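Local coordinates for dimethyl-sulfide monooxygenase (Hyphomicrobium sulfonivorans, PDB 6AK1), which uses FMN, NADH and oxygen to oxidise dimethyl sulfide to methanethiol and formaldehyde, the first step in degrading it, at residues Glu45-Cys53 / Arg417-Tyr426. Residues are numbered along the deposited sequence; the frame is centred on the assembly and turned at random.
Sequences ELERGCFDC and RKRGRAQDSY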
loop_
_atom_site.group_PDB
_atom_site.type_symbol
_atom_site.label_atom_id
_atom_site.label_comp_id
_atom_site.label_asym_id
_atom_site.label_seq_id
_atom_site.Cartn_x
_atom_site.Cartn_y
_atom_site.Cartn_z
ATOM N N GLU A 45 -10.466 -10.855 11.654
ATOM C CA GLU A 45 -9.375 -11.079 12.589
ATOM C C GLU A 45 -8.577 -9.797 12.836
ATOM O O GLU A 45 -8.111 -9.570 13.957
ATOM C CB GLU A 45 -8.474 -12.199 12.063
ATOM C CG GLU A 45 -7.200 -12.421 12.862
ATOM C CD GLU A 45 -7.437 -13.147 14.192
ATOM O OE1 GLU A 45 -8.598 -13.216 14.639
ATOM O OE2 GLU A 45 -6.454 -13.659 14.782
ATOM N N LEU A 46 -8.442 -8.937 11.817
ATOM C CA LEU A 46 -7.811 -7.635 12.022
ATOM C C LEU A 46 -8.594 -6.756 12.992
ATOM O O LEU A 46 -7.986 -5.975 13.728
ATOM C CB LEU A 46 -7.634 -6.911 10.686
ATOM C CG LEU A 46 -6.615 -7.500 9.693
ATOM C CD1 LEU A 46 -6.323 -6.527 8.589
ATOM C CD2 LEU A 46 -5.331 -7.861 10.386
ATOM N N GLU A 47 -9.931 -6.858 13.022
ATOM C CA GLU A 47 -10.682 -6.014 13.953
ATOM C C GLU A 47 -10.622 -6.539 15.381
ATOM O O GLU A 47 -10.682 -5.751 16.325
ATOM C CB GLU A 47 -12.147 -5.864 13.513
ATOM C CG GLU A 47 -12.273 -5.073 12.253
ATOM C CD GLU A 47 -13.607 -4.364 12.075
ATOM O OE1 GLU A 47 -14.659 -4.867 12.530
ATOM O OE2 GLU A 47 -13.598 -3.286 11.456
ATOM N N ARG A 48 -10.488 -7.850 15.560
ATOM C CA ARG A 48 -10.251 -8.389 16.893
ATOM C C ARG A 48 -9.022 -7.751 17.538
ATOM O O ARG A 48 -8.977 -7.585 18.762
ATOM C CB ARG A 48 -10.101 -9.918 16.824
ATOM C CG ARG A 48 -9.907 -10.600 18.179
ATOM C CD ARG A 48 -9.846 -12.109 18.049
ATOM N NE ARG A 48 -8.593 -12.617 17.492
ATOM C CZ ARG A 48 -7.520 -12.931 18.218
ATOM N NH1 ARG A 48 -7.534 -12.763 19.536
ATOM N NH2 ARG A 48 -6.427 -13.410 17.629
ATOM N N GLY A 49 -8.035 -7.361 16.736
ATOM C CA GLY A 49 -6.856 -6.684 17.231
ATOM C C GLY A 49 -6.813 -5.193 16.978
ATOM O O GLY A 49 -5.769 -4.578 17.232
ATOM N N CYS A 50 -7.899 -4.597 16.464
ATOM C CA CYS A 50 -7.999 -3.147 16.211
ATOM C C CYS A 50 -6.878 -2.639 15.299
ATOM O O CYS A 50 -6.385 -1.514 15.447
ATOM C CB CYS A 50 -8.030 -2.355 17.526
ATOM S SG CYS A 50 -9.523 -2.576 18.539
ATOM N N PHE A 51 -6.470 -3.470 14.340
ATOM C CA PHE A 51 -5.532 -3.017 13.318
ATOM C C PHE A 51 -6.141 -1.868 12.517
ATOM O O PHE A 51 -7.354 -1.808 12.291
ATOM C CB PHE A 51 -5.165 -4.167 12.370
ATOM C CG PHE A 51 -3.966 -4.979 12.806
ATOM C CD1 PHE A 51 -3.815 -5.388 14.128
ATOM C CD2 PHE A 51 -2.994 -5.346 11.882
ATOM C CE1 PHE A 51 -2.719 -6.143 14.516
ATOM C CE2 PHE A 51 -1.891 -6.110 12.261
ATOM C CZ PHE A 51 -1.753 -6.514 13.579
ATOM N N ASP A 52 -5.284 -0.958 12.060
ATOM C CA ASP A 52 -5.780 0.180 11.297
ATOM C C ASP A 52 -6.234 -0.219 9.896
ATOM O O ASP A 52 -7.257 0.284 9.412
ATOM C CB ASP A 52 -4.715 1.267 11.232
ATOM C CG ASP A 52 -4.494 1.925 12.588
ATOM O OD1 ASP A 52 -3.643 1.419 13.355
ATOM O OD2 ASP A 52 -5.190 2.923 12.895
ATOM N N CYS A 53 -5.511 -1.123 9.232
ATOM C CA CYS A 53 -5.691 -1.237 7.794
ATOM C C CYS A 53 -5.152 -2.569 7.281
ATOM O O CYS A 53 -4.142 -3.075 7.781
ATOM C CB CYS A 53 -5.001 -0.050 7.087
ATOM S SG CYS A 53 -5.310 0.084 5.314
ATOM N N ARG A 417 -0.500 -2.490 24.252
ATOM C CA ARG A 417 -1.583 -1.781 24.932
ATOM C C ARG A 417 -1.184 -1.415 26.349
ATOM O O ARG A 417 -1.459 -0.303 26.811
ATOM C CB ARG A 417 -2.857 -2.631 24.966
ATOM C CG ARG A 417 -3.578 -2.675 23.646
ATOM C CD ARG A 417 -4.820 -3.550 23.690
ATOM N NE ARG A 417 -5.426 -3.579 22.370
ATOM C CZ ARG A 417 -6.504 -4.279 22.052
ATOM N NH1 ARG A 417 -7.115 -5.024 22.966
ATOM N NH2 ARG A 417 -6.970 -4.225 20.814
ATOM N N LYS A 418 -0.541 -2.344 27.056
ATOM C CA LYS A 418 -0.084 -2.058 28.409
ATOM C C LYS A 418 0.947 -0.932 28.424
ATOM O O LYS A 418 0.951 -0.112 29.347
ATOM C CB LYS A 418 0.464 -3.340 29.041
ATOM C CG LYS A 418 1.667 -3.144 29.958
ATOM C CD LYS A 418 1.833 -4.320 30.937
ATOM C CE LYS A 418 2.970 -4.060 31.911
ATOM N NZ LYS A 418 4.207 -3.674 31.160
ATOM N N ARG A 419 1.798 -0.846 27.404
ATOM C CA ARG A 419 2.735 0.270 27.280
ATOM C C ARG A 419 2.094 1.540 26.729
ATOM O O ARG A 419 2.813 2.525 26.514
ATOM C CB ARG A 419 3.915 -0.114 26.379
ATOM C CG ARG A 419 4.689 -1.317 26.858
ATOM C CD ARG A 419 5.847 -1.640 25.935
ATOM N NE ARG A 419 6.574 -2.812 26.408
ATOM C CZ ARG A 419 7.813 -3.117 26.045
ATOM N NH1 ARG A 419 8.472 -2.322 25.206
ATOM N NH2 ARG A 419 8.395 -4.209 26.537
ATOM N N GLY A 420 0.784 1.534 26.464
ATOM C CA GLY A 420 0.090 2.711 25.975
ATOM C C GLY A 420 0.337 3.055 24.520
ATOM O O GLY A 420 0.110 4.194 24.119
ATOM N N ARG A 421 0.775 2.099 23.705
ATOM C CA ARG A 421 1.159 2.392 22.329
ATOM C C ARG A 421 0.138 1.940 21.288
ATOM O O ARG A 421 0.177 2.428 20.157
ATOM C CB ARG A 421 2.509 1.740 22.006
ATOM C CG ARG A 421 3.670 2.140 22.910
ATOM C CD ARG A 421 3.750 3.644 23.156
ATOM N NE ARG A 421 4.071 4.449 21.974
ATOM C CZ ARG A 421 5.300 4.719 21.559
ATOM N NH1 ARG A 421 6.346 4.212 22.209
ATOM N NH2 ARG A 421 5.486 5.477 20.482
ATOM N N ALA A 422 -0.756 1.016 21.621
ATOM C CA ALA A 422 -1.733 0.499 20.673
ATOM C C ALA A 422 -3.129 0.800 21.180
ATOM O O ALA A 422 -3.375 0.748 22.389
ATOM C CB ALA A 422 -1.576 -1.017 20.468
ATOM N N GLN A 423 -4.040 1.113 20.254
ATOM C CA GLN A 423 -5.424 1.387 20.625
ATOM C C GLN A 423 -6.146 0.092 20.982
ATOM O O GLN A 423 -5.828 -0.981 20.471
ATOM C CB GLN A 423 -6.163 2.102 19.486
ATOM C CG GLN A 423 -6.248 1.301 18.177
ATOM C CD GLN A 423 -6.805 2.115 17.005
ATOM O OE1 GLN A 423 -6.920 3.341 17.077
ATOM N NE2 GLN A 423 -7.163 1.424 15.921
ATOM N N ASP A 424 -7.125 0.194 21.879
ATOM C CA ASP A 424 -7.974 -0.950 22.183
ATOM C C ASP A 424 -9.407 -0.732 21.730
ATOM O O ASP A 424 -10.294 -1.502 22.113
ATOM C CB ASP A 424 -7.933 -1.293 23.676
ATOM C CG ASP A 424 -8.383 -0.149 24.555
ATOM O OD1 ASP A 424 -9.077 0.773 24.067
ATOM O OD2 ASP A 424 -8.046 -0.185 25.755
ATOM N N SER A 425 -9.653 0.321 20.956
ATOM C CA SER A 425 -10.909 0.506 20.247
ATOM C C SER A 425 -10.640 1.482 19.110
ATOM O O SER A 425 -9.554 2.051 18.996
ATOM C CB SER A 425 -12.021 1.002 21.176
ATOM O OG SER A 425 -11.835 2.363 21.500
ATOM N N TYR A 426 -11.638 1.663 18.262
ATOM C CA TYR A 426 -11.481 2.464 17.060
ATOM C C TYR A 426 -12.018 3.876 17.256
ATOM O O TYR A 426 -13.054 4.080 17.897
ATOM C CB TYR A 426 -12.201 1.810 15.888
ATOM C CG TYR A 426 -11.496 0.618 15.281
ATOM C CD1 TYR A 426 -10.449 0.802 14.394
ATOM C CD2 TYR A 426 -11.914 -0.688 15.553
ATOM C CE1 TYR A 426 -9.823 -0.266 13.798
ATOM C CE2 TYR A 426 -11.300 -1.776 14.953
ATOM C CZ TYR A 426 -10.246 -1.546 14.071
ATOM O OH TYR A 426 -9.595 -2.570 13.450
HETATM O O HOH W 1 -9.819 -5.668 20.973
HETATM O O HOH W 2 -7.964 3.027 13.262
#
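Cys50 and Tyr426 meet at the Schellman motif that closes helix 36-48 of the TIM barrel, where the chain leaving helix 403-418 passes across the turn into strand 53-57. Cys50 is the positive-phi residue of the motif (phi 56°), with Phe51 N bonded back to Leu46 O and Cys50 N to Glu47 O.

Two direct hydrogen bonds tie the incoming chain to carbonyls of this turn. Tyr426 OH donates to Phe51 O at 2.6 Å, the acceptor sitting at the edge of the ring and near its plane. Gln423 NE2 reaches Cys50 O at 3.1 Å along a nearly straight N-H line (163°), with the acceptor close to the amide plane. With chi1 at 61°, CG of Gln423 lies between the backbone N and the carbonyl carbon, and the extended chain beyond it carries the amide to the turn.

Nonpolar contact centres on Cys50. Its CB lies over one face of the Tyr426 ring, offset toward the rim, and its SG sits obliquely 4.6 Å from the ring centroid as a sulfur-aromatic contact. The same sulfur rests against the backbone where Asp424 joins Ser425. A leucine in place of Tyr426 would probably leave Phe51 O without its hydroxyl donor and strip the flat cover from Cys50.

Water extends the contact at both ends. One molecule bridges Asp52 OD2 and Gln423 NE2; the same carboxylate oxygen forms a salt bridge with Arg4, near the start of the chain. At the other end, the extended side chain of Arg417 lays its guanidinium against Asp424 CA, and a second water accepts from Arg417 NH2 at 3.2 Å while donating to Arg48 O at 3.0 Å.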